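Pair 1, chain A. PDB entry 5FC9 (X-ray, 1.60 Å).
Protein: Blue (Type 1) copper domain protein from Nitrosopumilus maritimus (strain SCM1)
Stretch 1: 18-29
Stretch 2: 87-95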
# COMPACT_ATOMS: atom_id res chain seq x y z
N PHE A 18 7.14 -5.58 9.88
CA PHE A 18 6.19 -5.72 10.98
C PHE A 18 6.90 -6.19 12.26
O PHE A 18 8.06 -6.62 12.23
CB PHE A 18 5.05 -6.68 10.61
CG PHE A 18 5.48 -7.94 9.89
CD1 PHE A 18 6.34 -8.85 10.49
CD2 PHE A 18 4.98 -8.24 8.62
CE1 PHE A 18 6.73 -10.00 9.82
CE2 PHE A 18 5.35 -9.39 7.97
CZ PHE A 18 6.23 -10.27 8.57
N TYR A 19 6.19 -6.07 13.38
CA TYR A 19 6.68 -6.49 14.69
C TYR A 19 7.16 -7.93 14.65
O TYR A 19 6.56 -8.76 13.98
CB TYR A 19 5.59 -6.35 15.75
CG TYR A 19 4.95 -4.98 15.82
CD1 TYR A 19 5.73 -3.83 15.84
CD2 TYR A 19 3.58 -4.85 15.84
CE1 TYR A 19 5.15 -2.57 15.89
CE2 TYR A 19 2.98 -3.60 15.88
CZ TYR A 19 3.77 -2.46 15.91
OH TYR A 19 3.21 -1.21 15.95
N SER A 20 8.22 -8.22 15.40
CA SER A 20 8.83 -9.55 15.40
C SER A 20 8.93 -10.10 16.82
O SER A 20 9.73 -9.62 17.60
CB SER A 20 10.22 -9.49 14.77
OG SER A 20 10.79 -10.78 14.65
N PRO A 21 8.13 -11.13 17.14
CA PRO A 21 7.14 -11.80 16.29
C PRO A 21 5.84 -11.02 16.22
O PRO A 21 5.54 -10.24 17.13
CB PRO A 21 6.92 -13.13 17.00
CG PRO A 21 7.16 -12.80 18.43
CD PRO A 21 8.30 -11.81 18.45
N LEU A 22 5.06 -11.25 15.17
CA LEU A 22 3.81 -10.53 14.98
C LEU A 22 2.74 -11.03 15.96
O LEU A 22 1.84 -10.28 16.34
CB LEU A 22 3.35 -10.69 13.54
CG LEU A 22 2.23 -9.77 13.06
CD1 LEU A 22 2.60 -8.32 13.29
CD2 LEU A 22 2.00 -10.05 11.59
N ASN A 23 2.84 -12.30 16.35
CA ASN A 23 2.03 -12.84 17.43
C ASN A 23 2.96 -13.49 18.44
O ASN A 23 3.61 -14.48 18.12
CB ASN A 23 1.00 -13.88 16.94
CG ASN A 23 0.17 -14.45 18.09
OD1 ASN A 23 -0.17 -13.74 19.03
ND2 ASN A 23 -0.15 -15.74 18.00
N LEU A 24 3.05 -12.89 19.62
CA LEU A 24 3.90 -13.43 20.68
C LEU A 24 3.06 -14.34 21.56
O LEU A 24 2.10 -13.88 22.18
CB LEU A 24 4.52 -12.31 21.50
CG LEU A 24 5.37 -12.78 22.69
CD1 LEU A 24 6.67 -13.37 22.19
CD2 LEU A 24 5.61 -11.65 23.70
N GLU A 25 3.39 -15.63 21.58
CA GLU A 25 2.70 -16.59 22.45
C GLU A 25 3.44 -16.75 23.78
O GLU A 25 4.61 -17.12 23.80
CB GLU A 25 2.55 -17.94 21.75
CG GLU A 25 1.65 -17.89 20.53
CD GLU A 25 1.70 -19.14 19.68
OE1 GLU A 25 2.82 -19.59 19.34
OE2 GLU A 25 0.62 -19.68 19.34
N ILE A 26 2.74 -16.47 24.87
CA ILE A 26 3.35 -16.53 26.21
C ILE A 26 2.40 -17.17 27.21
O ILE A 26 1.19 -17.08 27.07
CB ILE A 26 3.72 -15.12 26.74
CG1 ILE A 26 2.52 -14.18 26.66
CG2 ILE A 26 4.91 -14.55 25.99
CD1 ILE A 26 2.60 -12.99 27.56
N PRO A 27 2.96 -17.81 28.24
CA PRO A 27 2.14 -18.25 29.36
C PRO A 27 1.74 -17.07 30.24
O PRO A 27 2.43 -16.06 30.27
CB PRO A 27 3.05 -19.23 30.11
CG PRO A 27 4.42 -18.81 29.76
CD PRO A 27 4.35 -18.29 28.35
N VAL A 28 0.63 -17.22 30.96
CA VAL A 28 0.11 -16.16 31.82
C VAL A 28 1.12 -15.77 32.90
O VAL A 28 1.86 -16.61 33.40
CB VAL A 28 -1.23 -16.62 32.45
CG1 VAL A 28 -1.05 -17.94 33.19
CG2 VAL A 28 -1.79 -15.56 33.37
N GLY A 29 1.18 -14.47 33.22
CA GLY A 29 2.10 -13.96 34.22
C GLY A 29 3.43 -13.49 33.67
O GLY A 29 4.27 -13.00 34.41
N TRP A 87 -1.32 1.14 10.88
CA TRP A 87 -1.35 -0.08 10.08
C TRP A 87 -0.47 -1.18 10.67
O TRP A 87 -0.58 -2.35 10.31
CB TRP A 87 -0.93 0.20 8.63
CG TRP A 87 0.45 0.75 8.48
CD1 TRP A 87 1.61 0.05 8.25
CD2 TRP A 87 0.82 2.13 8.57
NE1 TRP A 87 2.67 0.91 8.19
CE2 TRP A 87 2.22 2.19 8.39
CE3 TRP A 87 0.11 3.31 8.77
CZ2 TRP A 87 2.91 3.41 8.40
CZ3 TRP A 87 0.80 4.51 8.80
CH2 TRP A 87 2.19 4.55 8.62
N ARG A 88 0.41 -0.80 11.60
CA ARG A 88 1.27 -1.78 12.26
C ARG A 88 0.59 -2.32 13.49
O ARG A 88 0.66 -1.71 14.57
CB ARG A 88 2.61 -1.15 12.62
CG ARG A 88 3.41 -0.67 11.41
CD ARG A 88 3.62 -1.81 10.42
NE ARG A 88 4.72 -1.53 9.51
CZ ARG A 88 5.19 -2.42 8.64
NH1 ARG A 88 4.61 -3.61 8.56
NH2 ARG A 88 6.22 -2.13 7.86
N VAL A 89 -0.08 -3.45 13.32
CA VAL A 89 -0.87 -4.06 14.39
C VAL A 89 -0.34 -5.46 14.70
O VAL A 89 -0.10 -6.27 13.79
CB VAL A 89 -2.37 -4.12 14.02
CG1 VAL A 89 -2.91 -2.72 13.82
CG2 VAL A 89 -2.59 -4.94 12.75
N GLY A 90 -0.14 -5.74 15.99
CA GLY A 90 0.37 -7.03 16.41
C GLY A 90 -0.50 -7.66 17.49
O GLY A 90 -1.50 -7.07 17.91
N LEU A 91 -0.10 -8.85 17.91
CA LEU A 91 -0.83 -9.62 18.91
C LEU A 91 0.07 -10.13 20.01
O LEU A 91 1.23 -10.48 19.78
CB LEU A 91 -1.53 -10.82 18.27
CG LEU A 91 -2.48 -10.56 17.12
CD1 LEU A 91 -2.91 -11.88 16.56
CD2 LEU A 91 -3.67 -9.82 17.64
N VAL A 92 -0.49 -10.21 21.22
CA VAL A 92 0.08 -11.01 22.29
C VAL A 92 -0.98 -12.03 22.68
O VAL A 92 -2.10 -11.66 23.03
CB VAL A 92 0.47 -10.17 23.51
CG1 VAL A 92 1.02 -11.05 24.63
CG2 VAL A 92 1.47 -9.09 23.14
N THR A 93 -0.63 -13.31 22.57
CA THR A 93 -1.57 -14.38 22.87
C THR A 93 -1.15 -15.07 24.15
O THR A 93 -0.11 -15.74 24.18
CB THR A 93 -1.66 -15.38 21.71
OG1 THR A 93 -2.13 -14.70 20.54
CG2 THR A 93 -2.63 -16.51 22.05
N VAL A 94 -1.96 -14.89 25.18
CA VAL A 94 -1.65 -15.37 26.52
C VAL A 94 -2.52 -16.58 26.85
O VAL A 94 -3.75 -16.52 26.77
CB VAL A 94 -1.89 -14.27 27.56
CG1 VAL A 94 -1.39 -14.73 28.92
CG2 VAL A 94 -1.19 -12.98 27.13
N SER A 95 -1.87 -17.69 27.21
CA SER A 95 -2.61 -18.90 27.56
C SER A 95 -2.16 -19.47 28.90
O SER A 95 -2.87 -20.28 29.50
CB SER A 95 -2.46 -19.95 26.46
OG SER A 95 -1.10 -20.18 26.15
OXT SER A 95 -1.10 -19.14 29.43
O HOH W 1 3.55 -9.14 18.77

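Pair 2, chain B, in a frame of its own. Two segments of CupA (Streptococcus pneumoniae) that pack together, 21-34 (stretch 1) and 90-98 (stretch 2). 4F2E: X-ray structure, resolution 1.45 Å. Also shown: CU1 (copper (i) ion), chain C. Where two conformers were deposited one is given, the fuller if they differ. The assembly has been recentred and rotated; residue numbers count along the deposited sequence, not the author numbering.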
# COMPACT_ATOMS: atom_id res chain seq x y z
N MET B 21 -4.92 9.41 5.42
CA MET B 21 -5.21 10.63 6.15
C MET B 21 -4.01 11.54 6.02
O MET B 21 -2.95 11.27 6.60
CB MET B 21 -5.48 10.31 7.62
CG MET B 21 -5.70 11.55 8.48
SD MET B 21 -7.27 12.36 8.14
CE MET B 21 -8.42 11.23 8.92
N GLY B 22 -4.15 12.61 5.24
CA GLY B 22 -3.06 13.53 5.00
C GLY B 22 -1.83 12.79 4.50
O GLY B 22 -0.70 13.10 4.87
N GLY B 23 -2.07 11.80 3.65
CA GLY B 23 -1.03 10.89 3.23
C GLY B 23 -1.38 9.49 3.70
O GLY B 23 -2.55 9.15 3.84
N TYR B 24 -0.36 8.68 3.95
CA TYR B 24 -0.57 7.28 4.30
C TYR B 24 0.14 6.98 5.60
O TYR B 24 1.28 7.38 5.79
CB TYR B 24 -0.04 6.38 3.18
CG TYR B 24 -0.56 6.81 1.83
CD1 TYR B 24 -1.89 6.61 1.50
CD2 TYR B 24 0.26 7.46 0.92
CE1 TYR B 24 -2.40 7.03 0.29
CE2 TYR B 24 -0.24 7.89 -0.30
CZ TYR B 24 -1.57 7.67 -0.61
OH TYR B 24 -2.08 8.08 -1.82
N THR B 25 -0.54 6.29 6.51
CA THR B 25 0.12 5.82 7.72
C THR B 25 -0.33 4.40 8.03
O THR B 25 -1.53 4.12 8.08
CB THR B 25 -0.11 6.77 8.92
OG1 THR B 25 0.76 6.41 9.99
CG2 THR B 25 -1.56 6.73 9.39
N PRO B 26 0.63 3.48 8.19
CA PRO B 26 2.07 3.73 8.03
C PRO B 26 2.47 3.96 6.57
O PRO B 26 1.83 3.41 5.66
CB PRO B 26 2.70 2.44 8.55
CG PRO B 26 1.67 1.39 8.26
CD PRO B 26 0.34 2.07 8.49
N GLU B 27 3.50 4.77 6.35
CA GLU B 27 3.98 5.06 5.00
C GLU B 27 5.23 4.26 4.68
O GLU B 27 5.85 4.44 3.63
CB GLU B 27 4.23 6.56 4.82
CG GLU B 27 5.34 7.11 5.70
CD GLU B 27 5.53 8.61 5.54
OE1 GLU B 27 4.58 9.29 5.09
OE2 GLU B 27 6.63 9.10 5.85
N LEU B 28 5.63 3.41 5.62
CA LEU B 28 6.71 2.46 5.42
C LEU B 28 6.17 1.09 5.76
O LEU B 28 5.77 0.84 6.90
CB LEU B 28 7.90 2.78 6.32
CG LEU B 28 8.70 4.05 6.04
CD1 LEU B 28 9.76 4.26 7.12
CD2 LEU B 28 9.35 3.99 4.67
N ILE B 29 6.12 0.20 4.78
CA ILE B 29 5.59 -1.14 4.99
C ILE B 29 6.56 -2.20 4.50
O ILE B 29 7.32 -1.97 3.56
CB ILE B 29 4.20 -1.32 4.35
CG1 ILE B 29 4.28 -1.19 2.82
CG2 ILE B 29 3.22 -0.30 4.91
CD1 ILE B 29 2.94 -1.38 2.13
N VAL B 30 6.53 -3.36 5.15
CA VAL B 30 7.48 -4.42 4.87
C VAL B 30 6.75 -5.73 4.59
O VAL B 30 6.02 -6.23 5.45
CB VAL B 30 8.48 -4.61 6.03
CG1 VAL B 30 9.50 -5.67 5.68
CG2 VAL B 30 9.17 -3.29 6.35
N LEU B 31 6.96 -6.27 3.40
CA LEU B 31 6.28 -7.49 2.97
C LEU B 31 7.27 -8.62 2.71
O LEU B 31 8.45 -8.39 2.42
CB LEU B 31 5.47 -7.23 1.69
CG LEU B 31 4.06 -6.69 1.86
CD1 LEU B 31 4.04 -5.39 2.67
CD2 LEU B 31 3.41 -6.48 0.50
N LYS B 32 6.78 -9.85 2.82
CA LYS B 32 7.57 -11.03 2.51
C LYS B 32 7.51 -11.35 1.01
O LYS B 32 6.44 -11.36 0.41
CB LYS B 32 7.08 -12.25 3.29
CG LYS B 32 7.48 -12.28 4.75
CD LYS B 32 7.17 -13.64 5.36
CE LYS B 32 7.56 -13.71 6.83
NZ LYS B 32 9.02 -13.50 7.02
N LYS B 33 8.67 -11.63 0.44
CA LYS B 33 8.76 -12.00 -0.97
C LYS B 33 7.91 -13.24 -1.26
O LYS B 33 7.89 -14.20 -0.48
CB LYS B 33 10.22 -12.25 -1.35
CG LYS B 33 10.43 -12.69 -2.78
CD LYS B 33 11.91 -12.94 -3.06
CE LYS B 33 12.11 -13.73 -4.34
NZ LYS B 33 13.55 -13.98 -4.62
N SER B 34 7.19 -13.20 -2.39
CA SER B 34 6.48 -14.36 -2.93
C SER B 34 5.17 -14.73 -2.24
O SER B 34 4.53 -15.72 -2.60
CB SER B 34 7.40 -15.59 -2.97
OG SER B 34 8.56 -15.33 -3.75
N MET B 90 2.02 13.25 -5.21
CA MET B 90 2.26 14.27 -4.19
C MET B 90 2.41 13.66 -2.79
O MET B 90 3.20 14.15 -1.98
CB MET B 90 1.13 15.29 -4.16
CG MET B 90 1.12 16.26 -5.33
SD MET B 90 -0.24 17.45 -5.28
CE MET B 90 0.11 18.31 -3.75
N MET B 91 1.62 12.62 -2.52
CA MET B 91 1.68 11.91 -1.25
C MET B 91 2.32 10.55 -1.49
O MET B 91 1.99 9.88 -2.47
CB MET B 91 0.27 11.72 -0.69
CG MET B 91 -0.54 12.99 -0.60
SD MET B 91 -0.28 13.84 0.97
CE MET B 91 1.30 14.62 0.70
N HIS B 92 3.20 10.13 -0.59
CA HIS B 92 4.07 8.99 -0.87
C HIS B 92 4.16 7.94 0.24
O HIS B 92 3.94 8.22 1.41
CB HIS B 92 5.49 9.48 -1.18
CG HIS B 92 5.54 10.55 -2.22
ND1 HIS B 92 5.56 10.27 -3.57
CD2 HIS B 92 5.57 11.89 -2.11
CE1 HIS B 92 5.60 11.40 -4.25
NE2 HIS B 92 5.61 12.40 -3.39
N GLY B 93 4.50 6.72 -0.18
CA GLY B 93 4.81 5.64 0.72
C GLY B 93 5.91 4.78 0.13
O GLY B 93 6.23 4.89 -1.06
N LYS B 94 6.50 3.92 0.95
CA LYS B 94 7.53 3.00 0.50
C LYS B 94 7.22 1.60 0.97
O LYS B 94 6.85 1.39 2.13
CB LYS B 94 8.90 3.44 1.00
N MET B 95 7.36 0.64 0.07
CA MET B 95 7.14 -0.76 0.41
C MET B 95 8.43 -1.53 0.20
O MET B 95 8.99 -1.55 -0.89
CB MET B 95 6.03 -1.34 -0.47
CG MET B 95 5.78 -2.81 -0.25
SD MET B 95 4.47 -3.43 -1.32
CE MET B 95 5.26 -3.25 -2.92
N ILE B 96 8.92 -2.16 1.27
CA ILE B 96 10.09 -3.01 1.16
C ILE B 96 9.65 -4.46 1.11
O ILE B 96 8.82 -4.89 1.91
CB ILE B 96 11.05 -2.81 2.35
CG1 ILE B 96 11.40 -1.33 2.51
CG2 ILE B 96 12.31 -3.64 2.16
CD1 ILE B 96 12.01 -0.72 1.28
N VAL B 97 10.19 -5.20 0.14
CA VAL B 97 9.94 -6.63 0.04
C VAL B 97 11.24 -7.35 0.36
O VAL B 97 12.28 -7.03 -0.21
CB VAL B 97 9.45 -7.01 -1.38
CG1 VAL B 97 9.23 -8.51 -1.49
CG2 VAL B 97 8.18 -6.25 -1.73
N GLU B 98 11.18 -8.30 1.28
CA GLU B 98 12.39 -8.99 1.72
C GLU B 98 12.15 -10.48 1.95
O GLU B 98 11.01 -10.94 1.96
CB GLU B 98 12.95 -8.34 2.99
CG GLU B 98 11.98 -8.36 4.16
CD GLU B 98 12.52 -7.63 5.37
OE1 GLU B 98 12.05 -7.93 6.49
OE2 GLU B 98 13.40 -6.76 5.21
OXT GLU B 98 13.09 -11.24 2.12
CU CU1 C . -2.32 16.48 -4.92
O HOH W 2 2.30 9.55 3.26
O HOH W 3 10.63 -11.82 5.31

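Pair 1 and pair 2 each join a short strand to the C-terminal strand of the same chain as parallel neighbours, and 14 central residues superpose with an RMSD of 0.6 Å. The strand directions differ by 12° in pair 1 and 21° in pair 2, the axes approach to 4.6 Å in both, and the buried surface is nearly equal, 756 and 767 Å².

The backbone ladder is common to both. It opens with A:Leu91 N donating to A:Leu22 O (2.9 Å), matched by B:Lys94 N to B:Glu27 O (2.8 Å). It continues through A:Leu24 N to A:Leu91 O (3.0 Å) and A:Thr93 N to A:Leu24 O (2.8 Å), equivalent to B:Ile29 N to B:Lys94 O (3.0 Å) and B:Ile96 N to B:Ile29 O (2.8 Å). At the far end the terminal carboxylate extends the ladder: A:Val28 N donates to A:Ser95 OXT (3.0 Å), and B:Lys33 N to B:Glu98 O (2.9 Å).

Before the ladder, A:Tyr19 and B:Tyr24 coincide, as do the cis prolines A:Pro21 and B:Pro26 and the glycines A:Gly90 and B:Gly93. In pair 1 the glycine makes room for the tyrosine, since a CB on A:Gly90 would lie 2.9 Å from A:Tyr19 CD2, a clash; at B:Gly93 it would be 4.2 Å from B:Tyr24 CD2. A:Tyr19 OH donates to A:Arg88 O (2.9 Å), tying the ring to the other stretch, whereas the B:Tyr24 ring packs with CE2 3.9 Å from B:Met91 CB.

The face carrying A:Asn23, A:Leu91, A:Glu25 and A:Thr93 shows the sharpest change. There A:Thr93 OG1 donates to A:Asn23 OD1 (2.7 Å), a polar link running diagonally across the register. The matching residues B:Leu28 and B:Ile96 offer no such groups; instead B:Leu28 CD2 rests 3.7 Å from B:Lys94 CB, the last modelled side-chain atom of that lysine, and B:Val30 CG2 lies 4.4 Å from B:Ile96 CB.

The other face is apolar in both. A:Ile26 CD1 reaches both A:Val92 CG1 (3.9 Å) and A:Val94 CG2 (3.8 Å). Its counterpart B:Leu31 spans the equivalent pair, with CD2 3.7 Å from B:Met95 SD and CB 4.5 Å from B:Val97 CG2, while B:Ile29 CG1 adds a contact to B:Met95 CB (3.7 Å). Thus a branched isoleucine against two valines and a leucine against methionine and valine fill the same space.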